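PDB 5IJA: hydrogenase-specific maturation endopeptidase from Thermococcus kodakarensis, which probably acts as an endopeptidase that activates [NiFe] hydrogenase by trimming the C-terminal end of its large subunit during maturation. Local coordinates for residues I53-A58 and I112-I117; R2-A7 and N45-E50; R24-K29 and K138-A143; D39-A44 and L97-A102; D57-D62 and A83-A88. All coordinates share one frame; numbering follows the deposited sequence.

Overall arrangement
Contact 1 is the core of the chain: two neighbouring parallel strands, bonded through their backbones and almost wholly buried. Contacts 1 and 5 both use strand 52-59, contact 5 taking up its far end, where the chain leaving it makes one antiparallel bridge to the loop 83-88, with charged side chains at the surface. Contact 2 lies at the other end of the sheet, on strand 3-8, and joins a charged grip at the rim to a leucine packed inside. Contacts 3 and 4 are apolar and belong to the outer layers: helices 18-28 and 130-146 meet over one face of the sheet, while 39-44 and 97-102 meet beyond the other, about 23 Å away between centres.

Contact 1 of 5, residues I53-A58 and I112-I117; sequences IVIIDA and IHFIGI
I53 O, I55 O and D57 O accept from H113 N, I115 N and I117 N, while I55 N and D57 N donate to H113 O and I115 O. These five backbone bonds alternate as in any parallel strand pair, in register from I53 beside I112 to A58 beside I117. The shortest, I115 N to I55 O at 2.7 Å, is close to straight (170°). CA-H...O contacts run between them, such as I56 CA to I115 O at 3.3 Å.

The apolar contacts divide between two faces. On one, I112 lies alongside I53, pointing the same way, with I112 CD1 3.8 Å from I53 CB, and I112 CG2 meets I55 CD1 at 3.9 Å. An alanine in place of I112 would probably open a gap beside I53 and leave I55 CD1 without this methyl partner. Further along, F114 has CG anti to its backbone N (chi1 179°), and F114 CE2 lies 3.9 Å from D57 CB. On the second face I115 CD1 packs on V54 CG1 at 3.7 Å.

Strand 3-8 bonds to the other edge of strand 52-59 through V54 and I56. Helix 130-146 covers the face of V54 and I115, and helix 88-103 that of I55 and I112.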
# COMPACT_ATOMS: atom_id res chain seq x y z
N ILE A 53 8.39 -0.23 6.71
CA ILE A 53 6.94 -0.19 6.44
C ILE A 53 6.70 -0.36 4.94
O ILE A 53 7.25 0.39 4.14
CB ILE A 53 6.31 1.14 6.87
CG1 ILE A 53 6.60 1.44 8.35
CG2 ILE A 53 4.82 1.15 6.61
CD1 ILE A 53 6.03 0.45 9.30
N VAL A 54 5.85 -1.30 4.56
CA VAL A 54 5.57 -1.53 3.16
C VAL A 54 4.11 -1.21 2.88
O VAL A 54 3.23 -1.93 3.34
CB VAL A 54 5.85 -2.96 2.77
CG1 VAL A 54 5.42 -3.20 1.35
CG2 VAL A 54 7.34 -3.27 2.98
N ILE A 55 3.86 -0.13 2.15
CA ILE A 55 2.50 0.31 1.84
C ILE A 55 2.07 -0.27 0.51
O ILE A 55 2.81 -0.19 -0.46
CB ILE A 55 2.43 1.85 1.82
CG1 ILE A 55 2.73 2.38 3.22
CG2 ILE A 55 1.06 2.35 1.36
CD1 ILE A 55 3.11 3.83 3.21
N ILE A 56 0.90 -0.87 0.45
CA ILE A 56 0.39 -1.43 -0.78
C ILE A 56 -0.94 -0.80 -1.09
O ILE A 56 -1.81 -0.79 -0.28
CB ILE A 56 0.24 -2.96 -0.73
CG1 ILE A 56 1.48 -3.64 -0.20
CG2 ILE A 56 -0.04 -3.50 -2.10
CD1 ILE A 56 1.45 -5.13 -0.29
N ASP A 57 -1.06 -0.26 -2.29
CA ASP A 57 -2.21 0.51 -2.68
C ASP A 57 -2.60 0.35 -4.14
O ASP A 57 -1.77 0.12 -4.97
CB ASP A 57 -1.92 1.98 -2.40
CG ASP A 57 -3.15 2.84 -2.40
OD1 ASP A 57 -4.26 2.32 -2.46
OD2 ASP A 57 -3.00 4.05 -2.35
N ALA A 58 -3.88 0.53 -4.42
CA ALA A 58 -4.38 0.70 -5.78
C ALA A 58 -4.08 2.12 -6.26
O ALA A 58 -4.24 3.07 -5.50
CB ALA A 58 -5.86 0.43 -5.84
N ILE A 112 10.44 3.46 4.46
CA ILE A 112 9.12 3.37 3.85
C ILE A 112 9.19 2.93 2.39
O ILE A 112 9.95 3.47 1.61
CB ILE A 112 8.37 4.71 3.89
CG1 ILE A 112 8.47 5.35 5.28
CG2 ILE A 112 6.90 4.51 3.45
CD1 ILE A 112 7.86 4.54 6.40
N HIS A 113 8.35 1.95 2.05
CA HIS A 113 8.23 1.44 0.69
C HIS A 113 6.80 1.56 0.23
O HIS A 113 5.87 1.40 1.02
CB HIS A 113 8.66 -0.04 0.64
CG HIS A 113 10.13 -0.24 0.79
ND1 HIS A 113 10.96 -0.45 -0.29
CD2 HIS A 113 10.93 -0.27 1.89
CE1 HIS A 113 12.21 -0.59 0.13
NE2 HIS A 113 12.21 -0.50 1.45
N PHE A 114 6.61 1.83 -1.06
CA PHE A 114 5.27 2.00 -1.63
C PHE A 114 5.17 1.07 -2.82
O PHE A 114 5.97 1.14 -3.75
CB PHE A 114 5.00 3.46 -2.07
CG PHE A 114 3.65 3.67 -2.68
CD1 PHE A 114 3.45 3.49 -4.04
CD2 PHE A 114 2.57 4.03 -1.89
CE1 PHE A 114 2.19 3.66 -4.60
CE2 PHE A 114 1.30 4.21 -2.45
CZ PHE A 114 1.11 4.03 -3.81
N ILE A 115 4.17 0.20 -2.79
CA ILE A 115 3.86 -0.66 -3.91
C ILE A 115 2.50 -0.25 -4.45
O ILE A 115 1.50 -0.30 -3.72
CB ILE A 115 3.82 -2.14 -3.50
CG1 ILE A 115 5.14 -2.51 -2.82
CG2 ILE A 115 3.57 -3.01 -4.74
CD1 ILE A 115 5.14 -3.95 -2.23
N GLY A 116 2.47 0.20 -5.70
CA GLY A 116 1.23 0.63 -6.32
C GLY A 116 0.77 -0.32 -7.42
O GLY A 116 1.57 -0.73 -8.27
N ILE A 117 -0.50 -0.68 -7.38
CA ILE A 117 -1.07 -1.60 -8.37
C ILE A 117 -2.02 -0.82 -9.26
O ILE A 117 -3.04 -0.30 -8.79
CB ILE A 117 -1.82 -2.76 -7.69
CG1 ILE A 117 -0.88 -3.52 -6.75
CG2 ILE A 117 -2.41 -3.71 -8.74
CD1 ILE A 117 -1.62 -4.38 -5.73

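Contact 2 of 5, residues R2-A7 and N45-E50; sequences RVLILA and NHYNGE
The R2 guanidinium grips N48 O end-on with two nitrogens, where the loop leading into strand 52-59 closes against the start of strand 3-8 in the central sheet of this α/β fold. The N48 oxygen lies in the guanidinium plane; R2 NH1 approaches it at 3.0 Å from above the carbonyl plane, whereas R2 NH2, at 3.3 Å, lies in that plane on a lone pair. E50 CA sits over one face of the guanidinium, toward its rim, and E50 OE2 forms a long salt bridge with R2 NH1 at 3.9 Å.

Deeper in, L4 carries the apolar half of the contact, with CG anti to the backbone N (chi1 171°), from which its two methyls reach the H46 and Y47 rings. L4 CB packs on E50 CG at 3.7 Å. L4 CD1 meets the edge of the H46 ring, 3.5 Å from H46 NE2, and L4 CD2 comes to the edge of the Y47 ring. H46 NE2 itself is bonded to N32 OD1.

The loop holds these groups in place from within. E50 bends back at chi2, and its OE1 accepts from N48 N through the syn lone pair at 2.8 Å. An alanine in place of E50 would probably leave N48 N without this acceptor and R2 NH1 without its long salt-bridge partner. G49 N lies over the centre of the Y47 ring, and Y47 OH donates to E50 O at 2.6 Å.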
# COMPACT_ATOMS: atom_id res chain seq x y z
N ARG A 2 12.34 -5.89 11.34
CA ARG A 2 10.94 -6.26 11.47
C ARG A 2 10.12 -5.38 10.57
O ARG A 2 10.26 -4.16 10.60
CB ARG A 2 10.46 -6.14 12.91
CG ARG A 2 10.89 -7.29 13.79
CD ARG A 2 10.44 -7.08 15.22
NE ARG A 2 10.89 -5.80 15.75
CZ ARG A 2 10.06 -4.86 16.20
NH1 ARG A 2 8.75 -5.06 16.19
NH2 ARG A 2 10.56 -3.72 16.68
N VAL A 3 9.26 -5.99 9.76
CA VAL A 3 8.56 -5.29 8.69
C VAL A 3 7.07 -5.26 8.94
O VAL A 3 6.48 -6.26 9.36
CB VAL A 3 8.88 -5.95 7.32
CG1 VAL A 3 8.29 -5.14 6.17
CG2 VAL A 3 10.40 -6.08 7.14
N LEU A 4 6.45 -4.10 8.75
CA LEU A 4 4.99 -3.99 8.84
C LEU A 4 4.41 -3.65 7.48
O LEU A 4 4.91 -2.76 6.80
CB LEU A 4 4.59 -2.91 9.86
CG LEU A 4 3.12 -2.49 9.96
CD1 LEU A 4 2.19 -3.65 10.31
CD2 LEU A 4 2.97 -1.38 10.96
N ILE A 5 3.37 -4.37 7.07
CA ILE A 5 2.73 -4.11 5.79
C ILE A 5 1.42 -3.36 6.02
O ILE A 5 0.62 -3.78 6.85
CB ILE A 5 2.49 -5.42 5.03
CG1 ILE A 5 3.84 -6.05 4.65
CG2 ILE A 5 1.62 -5.19 3.80
CD1 ILE A 5 3.75 -7.49 4.23
N LEU A 6 1.24 -2.24 5.33
CA LEU A 6 0.01 -1.46 5.42
C LEU A 6 -0.76 -1.61 4.12
O LEU A 6 -0.30 -1.17 3.08
CB LEU A 6 0.31 0.02 5.66
CG LEU A 6 1.16 0.38 6.87
CD1 LEU A 6 1.24 1.90 7.00
CD2 LEU A 6 0.61 -0.27 8.12
N ALA A 7 -1.94 -2.23 4.19
CA ALA A 7 -2.75 -2.39 2.99
C ALA A 7 -3.81 -1.30 2.96
O ALA A 7 -4.58 -1.17 3.91
CB ALA A 7 -3.40 -3.76 2.97
N ASN A 45 -2.86 2.12 17.09
CA ASN A 45 -3.03 0.96 17.95
C ASN A 45 -2.18 -0.24 17.57
O ASN A 45 -2.05 -1.20 18.34
CB ASN A 45 -4.51 0.54 17.97
CG ASN A 45 -5.39 1.56 18.65
OD1 ASN A 45 -5.02 2.11 19.69
ND2 ASN A 45 -6.56 1.83 18.08
N HIS A 46 -1.58 -0.21 16.39
CA HIS A 46 -0.95 -1.41 15.85
C HIS A 46 0.58 -1.36 15.79
O HIS A 46 1.25 -2.38 15.95
CB HIS A 46 -1.50 -1.67 14.45
CG HIS A 46 -1.06 -2.98 13.86
ND1 HIS A 46 -1.75 -4.16 14.09
CD2 HIS A 46 -0.01 -3.30 13.08
CE1 HIS A 46 -1.13 -5.15 13.46
NE2 HIS A 46 -0.07 -4.66 12.85
N TYR A 47 1.13 -0.18 15.53
CA TYR A 47 2.57 -0.05 15.31
C TYR A 47 3.37 -0.53 16.52
O TYR A 47 3.01 -0.21 17.66
CB TYR A 47 2.94 1.40 14.99
CG TYR A 47 4.41 1.56 14.68
CD1 TYR A 47 4.98 0.96 13.57
CD2 TYR A 47 5.23 2.34 15.49
CE1 TYR A 47 6.32 1.10 13.28
CE2 TYR A 47 6.58 2.49 15.21
CZ TYR A 47 7.12 1.87 14.10
OH TYR A 47 8.46 2.02 13.81
N ASN A 48 4.43 -1.28 16.28
CA ASN A 48 5.25 -1.84 17.35
C ASN A 48 6.75 -1.67 17.09
O ASN A 48 7.55 -2.56 17.38
CB ASN A 48 4.92 -3.33 17.53
CG ASN A 48 5.50 -3.91 18.82
OD1 ASN A 48 5.54 -3.25 19.86
ND2 ASN A 48 5.96 -5.15 18.75
N GLY A 49 7.12 -0.53 16.51
CA GLY A 49 8.53 -0.21 16.33
C GLY A 49 9.19 -0.81 15.10
O GLY A 49 10.43 -0.78 14.97
N GLU A 50 8.38 -1.33 14.18
CA GLU A 50 8.90 -1.97 12.97
C GLU A 50 9.78 -0.98 12.23
O GLU A 50 9.47 0.21 12.19
CB GLU A 50 7.78 -2.47 12.06
CG GLU A 50 7.01 -3.67 12.58
CD GLU A 50 5.99 -3.34 13.65
OE1 GLU A 50 5.73 -2.15 13.92
OE2 GLU A 50 5.44 -4.29 14.23

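Contact 3 of 5, residues R24-K29 and K138-A143; sequences RILAEK and KAVEIA
L26 and V140 slide past each other in opposite directions, V140 being the more deeply covered of the two. The CB of L26 leaves helix 18-28 toward helix 130-146, and CG stands anti to the carbonyl carbon (chi1 -67°), beside the backbone N. From there the side chain forks. L26 CD2 rests on V140 CG1 at 3.7 Å and lies 3.9 Å from V140 O, so this methyl touches both the side chain and the backbone of one residue. L26 CD1 meets the CB of A143, one turn further along the helix, at 3.8 Å. Beyond the two segments, the same CD1 also touches I5 and I56 on the underlying strands.

Helix 18-28 links strands 3-8 and 33-37 in a β-α-β crossover, and it shares one face of the sheet with helix 130-146. The short helical segments cross at -48°, their axes 10.3 Å apart.

The two methyls of V140 part between neighbours: CG1 lies against L26 and CG2 against I25. The I25 side chain stands at about a right angle to that of the valine, I25 CG2 lying 4.1 Å from V140 CG2. V140 CG1 also has K29 NZ 3.9 Å away. That ammonium reaches past the valine on an extended chain to a salt bridge with E144 on helix 130-146, while I25 touches V136 and Q137 of the same helix.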
# COMPACT_ATOMS: atom_id res chain seq x y z
N ARG A 24 -4.36 -9.29 2.35
CA ARG A 24 -4.96 -10.53 2.84
C ARG A 24 -4.13 -11.75 2.45
O ARG A 24 -3.95 -12.65 3.26
CB ARG A 24 -6.40 -10.66 2.34
CG ARG A 24 -7.31 -9.59 2.91
CD ARG A 24 -8.79 -9.97 2.83
NE ARG A 24 -9.62 -8.84 3.21
CZ ARG A 24 -10.31 -8.11 2.33
NH1 ARG A 24 -10.27 -8.42 1.04
NH2 ARG A 24 -11.04 -7.08 2.75
N ILE A 25 -3.61 -11.78 1.23
CA ILE A 25 -2.74 -12.88 0.82
C ILE A 25 -1.50 -12.94 1.70
O ILE A 25 -1.09 -14.01 2.15
CB ILE A 25 -2.29 -12.76 -0.65
CG1 ILE A 25 -3.48 -12.91 -1.60
CG2 ILE A 25 -1.25 -13.81 -1.00
CD1 ILE A 25 -3.12 -12.60 -3.05
N LEU A 26 -0.88 -11.79 1.93
CA LEU A 26 0.29 -11.74 2.80
C LEU A 26 -0.06 -12.13 4.25
O LEU A 26 0.73 -12.81 4.91
CB LEU A 26 0.91 -10.35 2.74
CG LEU A 26 1.52 -10.00 1.38
CD1 LEU A 26 1.65 -8.50 1.22
CD2 LEU A 26 2.86 -10.70 1.19
N ALA A 27 -1.24 -11.73 4.72
CA ALA A 27 -1.66 -12.06 6.08
C ALA A 27 -1.81 -13.58 6.24
O ALA A 27 -1.37 -14.15 7.23
CB ALA A 27 -2.96 -11.33 6.45
N GLU A 28 -2.42 -14.21 5.25
CA GLU A 28 -2.58 -15.67 5.24
C GLU A 28 -1.23 -16.36 5.23
O GLU A 28 -1.08 -17.48 5.73
CB GLU A 28 -3.42 -16.13 4.04
CG GLU A 28 -3.58 -17.64 3.95
CD GLU A 28 -4.24 -18.09 2.66
OE1 GLU A 28 -4.70 -17.22 1.88
OE2 GLU A 28 -4.31 -19.32 2.42
N LYS A 29 -0.22 -15.69 4.67
CA LYS A 29 1.13 -16.24 4.60
C LYS A 29 1.94 -15.98 5.86
O LYS A 29 3.12 -16.33 5.91
CB LYS A 29 1.89 -15.68 3.40
CG LYS A 29 1.55 -16.31 2.07
CD LYS A 29 2.48 -15.72 1.00
CE LYS A 29 2.17 -16.30 -0.37
NZ LYS A 29 3.17 -15.84 -1.38
N LYS A 138 2.13 -9.95 -8.38
CA LYS A 138 3.47 -9.38 -8.40
C LYS A 138 3.70 -8.44 -7.21
O LYS A 138 4.82 -8.35 -6.71
CB LYS A 138 3.77 -8.67 -9.71
CG LYS A 138 5.27 -8.71 -10.02
CD LYS A 138 5.58 -8.78 -11.52
CE LYS A 138 7.05 -9.14 -11.73
NZ LYS A 138 7.63 -8.66 -13.02
N ALA A 139 2.65 -7.74 -6.77
CA ALA A 139 2.77 -6.93 -5.56
C ALA A 139 3.13 -7.79 -4.36
O ALA A 139 3.96 -7.40 -3.52
CB ALA A 139 1.48 -6.16 -5.30
N VAL A 140 2.50 -8.96 -4.26
CA VAL A 140 2.79 -9.88 -3.17
C VAL A 140 4.24 -10.36 -3.21
O VAL A 140 4.90 -10.46 -2.16
CB VAL A 140 1.81 -11.08 -3.19
CG1 VAL A 140 2.26 -12.18 -2.20
CG2 VAL A 140 0.43 -10.60 -2.85
N GLU A 141 4.74 -10.64 -4.41
CA GLU A 141 6.12 -11.08 -4.60
C GLU A 141 7.14 -10.04 -4.15
O GLU A 141 8.13 -10.36 -3.49
CB GLU A 141 6.39 -11.42 -6.06
CG GLU A 141 5.71 -12.67 -6.56
CD GLU A 141 6.04 -12.92 -8.01
OE1 GLU A 141 7.17 -12.55 -8.43
OE2 GLU A 141 5.19 -13.47 -8.74
N ILE A 142 6.90 -8.78 -4.53
CA ILE A 142 7.76 -7.68 -4.11
C ILE A 142 7.75 -7.54 -2.59
O ILE A 142 8.79 -7.41 -1.96
CB ILE A 142 7.32 -6.35 -4.76
CG1 ILE A 142 7.42 -6.46 -6.28
CG2 ILE A 142 8.17 -5.19 -4.26
CD1 ILE A 142 6.93 -5.23 -7.04
N ALA A 143 6.57 -7.59 -1.99
CA ALA A 143 6.45 -7.41 -0.55
C ALA A 143 7.16 -8.53 0.24
O ALA A 143 7.74 -8.27 1.30
CB ALA A 143 4.99 -7.34 -0.15

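Contact 4 of 5, residues D39-A44 and L97-A102; sequences DIFRLA and LKLLMA
L100 reaches from helix 88-103 toward 39-44 with CG anti to its carbonyl carbon (chi1 -66°), and its two methyls divide the opposing surface between them. L100 CD1 lies 4.0 Å from L43 CB and 3.9 Å from I40 O, so one methyl touches both a side chain and a backbone oxygen. L100 CD2 meets A44 CB at 4.1 Å.

L43 stands at a slant to both L97 and L100. L43 CD2 touches L97 CD1 at 3.9 Å, and L43 also touches L4 and L6 of strand 3-8. I40 lies at the start of 40-44, where its CG2 comes to 3.9 Å from L97 N and its CG1 faces L97 CB.

On the outer side the F41 side chain crosses that of L99 at about a right angle, F41 CE1 being 4.1 Å from L99 CD2. D39 OD1 accepts from F41 N at 3.3 Å, from above the carboxylate plane, an Asx turn at the start of the segment.

In this three-layer α/β fold the contact joins helix 88-103, on the face of the sheet away from helix 130-146, to the turns that follow strand 33-37.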
# COMPACT_ATOMS: atom_id res chain seq x y z
N ASP A 39 -8.18 4.65 6.59
CA ASP A 39 -8.03 5.30 7.89
C ASP A 39 -6.66 5.04 8.53
O ASP A 39 -6.50 4.07 9.25
CB ASP A 39 -9.13 4.84 8.84
CG ASP A 39 -9.06 5.52 10.21
OD1 ASP A 39 -8.36 6.55 10.34
OD2 ASP A 39 -9.72 5.03 11.14
N ILE A 40 -5.72 5.94 8.29
CA ILE A 40 -4.35 5.71 8.74
C ILE A 40 -4.23 5.66 10.27
O ILE A 40 -3.29 5.07 10.81
CB ILE A 40 -3.41 6.80 8.15
CG1 ILE A 40 -1.95 6.42 8.35
CG2 ILE A 40 -3.72 8.16 8.75
CD1 ILE A 40 -1.62 5.08 7.74
N PHE A 41 -5.19 6.22 10.99
CA PHE A 41 -5.08 6.26 12.45
C PHE A 41 -5.27 4.88 13.11
O PHE A 41 -5.02 4.71 14.31
CB PHE A 41 -6.06 7.29 13.03
CG PHE A 41 -5.65 8.71 12.77
CD1 PHE A 41 -4.37 9.13 13.10
CD2 PHE A 41 -6.50 9.60 12.14
CE1 PHE A 41 -3.97 10.43 12.85
CE2 PHE A 41 -6.10 10.90 11.88
CZ PHE A 41 -4.84 11.32 12.24
N ARG A 42 -5.68 3.90 12.31
CA ARG A 42 -5.64 2.50 12.75
C ARG A 42 -4.24 2.07 13.15
O ARG A 42 -4.04 1.15 13.93
CB ARG A 42 -6.16 1.57 11.66
CG ARG A 42 -7.63 1.77 11.30
CD ARG A 42 -8.15 0.61 10.46
NE ARG A 42 -9.60 0.68 10.28
CZ ARG A 42 -10.29 -0.12 9.47
NH1 ARG A 42 -9.67 -1.06 8.77
NH2 ARG A 42 -11.61 0.01 9.37
N LEU A 43 -3.25 2.74 12.59
CA LEU A 43 -1.88 2.41 12.86
C LEU A 43 -1.47 2.74 14.30
O LEU A 43 -0.55 2.14 14.85
CB LEU A 43 -0.98 3.15 11.87
CG LEU A 43 0.53 2.94 11.97
CD1 LEU A 43 0.96 1.50 11.78
CD2 LEU A 43 1.15 3.82 10.91
N ALA A 44 -2.13 3.74 14.90
CA ALA A 44 -1.79 4.13 16.27
C ALA A 44 -1.82 2.93 17.21
O ALA A 44 -0.89 2.72 18.01
CB ALA A 44 -2.73 5.22 16.75
N LEU A 97 -0.25 10.02 8.81
CA LEU A 97 1.03 9.33 8.97
C LEU A 97 2.07 10.30 9.50
O LEU A 97 2.87 9.93 10.35
CB LEU A 97 1.50 8.72 7.65
CG LEU A 97 2.80 7.90 7.75
CD1 LEU A 97 2.61 6.68 8.68
CD2 LEU A 97 3.22 7.46 6.35
N LYS A 98 2.05 11.55 9.01
CA LYS A 98 2.99 12.58 9.47
C LYS A 98 2.83 12.85 10.97
O LYS A 98 3.83 12.98 11.67
CB LYS A 98 2.79 13.91 8.73
CG LYS A 98 3.14 13.89 7.25
CD LYS A 98 4.58 13.51 7.01
CE LYS A 98 4.79 13.12 5.56
NZ LYS A 98 3.88 12.00 5.15
N LEU A 99 1.59 12.93 11.43
CA LEU A 99 1.32 13.16 12.85
C LEU A 99 1.84 12.00 13.69
O LEU A 99 2.49 12.22 14.72
CB LEU A 99 -0.18 13.36 13.10
CG LEU A 99 -0.65 13.52 14.56
CD1 LEU A 99 0.06 14.68 15.20
CD2 LEU A 99 -2.15 13.71 14.61
N LEU A 100 1.57 10.77 13.25
CA LEU A 100 2.04 9.61 14.00
C LEU A 100 3.56 9.55 14.03
O LEU A 100 4.13 9.11 15.01
CB LEU A 100 1.48 8.32 13.40
CG LEU A 100 -0.03 8.23 13.57
CD1 LEU A 100 -0.56 7.01 12.80
CD2 LEU A 100 -0.37 8.12 15.03
N MET A 101 4.21 9.97 12.96
CA MET A 101 5.67 10.07 12.97
C MET A 101 6.20 11.13 13.93
O MET A 101 7.23 10.93 14.55
CB MET A 101 6.19 10.36 11.56
CG MET A 101 6.04 9.20 10.61
SD MET A 101 6.59 9.62 8.94
CE MET A 101 6.91 7.99 8.30
N ALA A 102 5.49 12.25 14.04
CA ALA A 102 5.88 13.30 14.99
C ALA A 102 5.81 12.80 16.43
O ALA A 102 6.46 13.35 17.32
CB ALA A 102 5.01 14.50 14.83

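Contact 5 of 5, residues D57-D62 and A83-A88; sequences DAILSD and AEIRSA
The R86 guanidinium and the D62 carboxylate are set 38° apart, with R86 NH2 4.1 Å from D62 OD2, beyond a salt bridge, where the opposite charges would probably attract weakly. A83 O lies over one face of the guanidinium, offset toward its rim. L60 O approaches the same group obliquely.

Behind these exposed groups the backbones form a single antiparallel bridge, L60 with R86 as a hydrogen-bonded pair. It ties the chain leaving strand 52-59 to the loop before helix 88-103. L60 N donates to R86 O at 2.8 Å, nearly straight; the return bond from R86 N to L60 O measures 3.0 Å and is more bent, at 132°. R86 O also receives a CA-H...O contact from I59 CA at 3.3 Å. The R86 chain, extended from CG to NE, runs close by L60 O, with R86 CG 3.3 Å from that oxygen.

Beyond the bridge along the chain, S61 OG takes weak hydrogen bonds from K63 N and L64 N, and E84 forms a salt bridge with K63, so the two sides of the contact also meet through that lysine.

The inner side is buried and largely built on I59. S87, at the N-cap position of helix 88-103, packs its CB against I59 CG2 at 3.7 Å. I59 has CG1 in the crowded position between backbone N and carbonyl carbon (chi1 68°), and beyond it the I59 CD1 methyl presses on I85 CG2 at 3.5 Å, tighter than a usual van der Waals contact.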
# COMPACT_ATOMS: atom_id res chain seq x y z
N ASP A 57 -1.06 -0.26 -2.29
CA ASP A 57 -2.21 0.51 -2.68
C ASP A 57 -2.60 0.35 -4.14
O ASP A 57 -1.77 0.12 -4.97
CB ASP A 57 -1.92 1.98 -2.40
CG ASP A 57 -3.15 2.84 -2.40
OD1 ASP A 57 -4.26 2.32 -2.46
OD2 ASP A 57 -3.00 4.05 -2.35
N ALA A 58 -3.88 0.53 -4.42
CA ALA A 58 -4.38 0.70 -5.78
C ALA A 58 -4.08 2.12 -6.26
O ALA A 58 -4.24 3.07 -5.50
CB ALA A 58 -5.86 0.43 -5.84
N ILE A 59 -3.63 2.26 -7.51
CA ILE A 59 -3.29 3.57 -8.04
C ILE A 59 -3.84 3.78 -9.45
O ILE A 59 -4.20 2.83 -10.13
CB ILE A 59 -1.77 3.81 -8.09
CG1 ILE A 59 -1.12 2.88 -9.13
CG2 ILE A 59 -1.16 3.67 -6.70
CD1 ILE A 59 0.31 3.22 -9.45
N LEU A 60 -3.92 5.04 -9.87
CA LEU A 60 -4.25 5.38 -11.25
C LEU A 60 -3.04 5.99 -11.92
O LEU A 60 -2.40 6.89 -11.38
CB LEU A 60 -5.44 6.35 -11.32
CG LEU A 60 -6.80 5.85 -10.81
CD1 LEU A 60 -7.90 6.88 -11.05
CD2 LEU A 60 -7.16 4.52 -11.44
N SER A 61 -2.73 5.48 -13.10
CA SER A 61 -1.65 6.02 -13.90
C SER A 61 -2.05 5.97 -15.37
O SER A 61 -2.95 5.22 -15.76
CB SER A 61 -0.36 5.24 -13.66
OG SER A 61 0.68 5.72 -14.49
N ASP A 62 -1.38 6.79 -16.17
CA ASP A 62 -1.65 6.80 -17.60
C ASP A 62 -0.38 6.55 -18.40
O ASP A 62 -0.43 6.25 -19.59
CB ASP A 62 -2.31 8.11 -18.01
CG ASP A 62 -3.61 8.35 -17.27
OD1 ASP A 62 -4.29 7.35 -16.94
OD2 ASP A 62 -3.95 9.53 -17.01
N ALA A 83 3.44 13.50 -9.70
CA ALA A 83 2.98 13.52 -11.07
C ALA A 83 2.58 12.14 -11.54
O ALA A 83 1.45 11.89 -11.96
CB ALA A 83 4.10 14.05 -11.95
N GLU A 84 3.52 11.23 -11.47
CA GLU A 84 3.33 9.96 -12.11
C GLU A 84 2.22 9.11 -11.58
O GLU A 84 1.56 8.45 -12.34
CB GLU A 84 4.63 9.21 -12.07
CG GLU A 84 4.99 8.66 -13.41
CD GLU A 84 6.23 7.84 -13.33
OE1 GLU A 84 7.26 8.38 -12.89
OE2 GLU A 84 6.15 6.66 -13.68
N ILE A 85 2.02 9.09 -10.29
CA ILE A 85 1.19 8.07 -9.67
C ILE A 85 0.05 8.69 -8.93
O ILE A 85 0.24 9.68 -8.30
CB ILE A 85 1.99 7.28 -8.62
CG1 ILE A 85 3.22 6.60 -9.21
CG2 ILE A 85 1.14 6.24 -7.95
CD1 ILE A 85 3.18 6.30 -10.69
N ARG A 86 -1.13 8.09 -8.97
CA ARG A 86 -2.22 8.64 -8.19
C ARG A 86 -2.90 7.64 -7.31
O ARG A 86 -3.65 6.82 -7.77
CB ARG A 86 -3.25 9.33 -9.09
CG ARG A 86 -2.59 9.99 -10.29
CD ARG A 86 -3.59 10.61 -11.24
NE ARG A 86 -3.02 10.75 -12.56
CZ ARG A 86 -2.55 11.89 -13.07
NH1 ARG A 86 -2.59 13.02 -12.39
NH2 ARG A 86 -2.03 11.88 -14.29
N SER A 87 -2.69 7.76 -6.01
CA SER A 87 -3.46 6.99 -5.08
C SER A 87 -4.12 7.94 -4.17
O SER A 87 -3.51 8.52 -3.30
CB SER A 87 -2.62 6.04 -4.29
OG SER A 87 -1.69 6.72 -3.57
N ALA A 88 -5.42 8.00 -4.31
CA ALA A 88 -6.24 8.84 -3.48
C ALA A 88 -6.00 8.35 -2.07
O ALA A 88 -6.01 9.14 -1.14
CB ALA A 88 -7.70 8.69 -3.85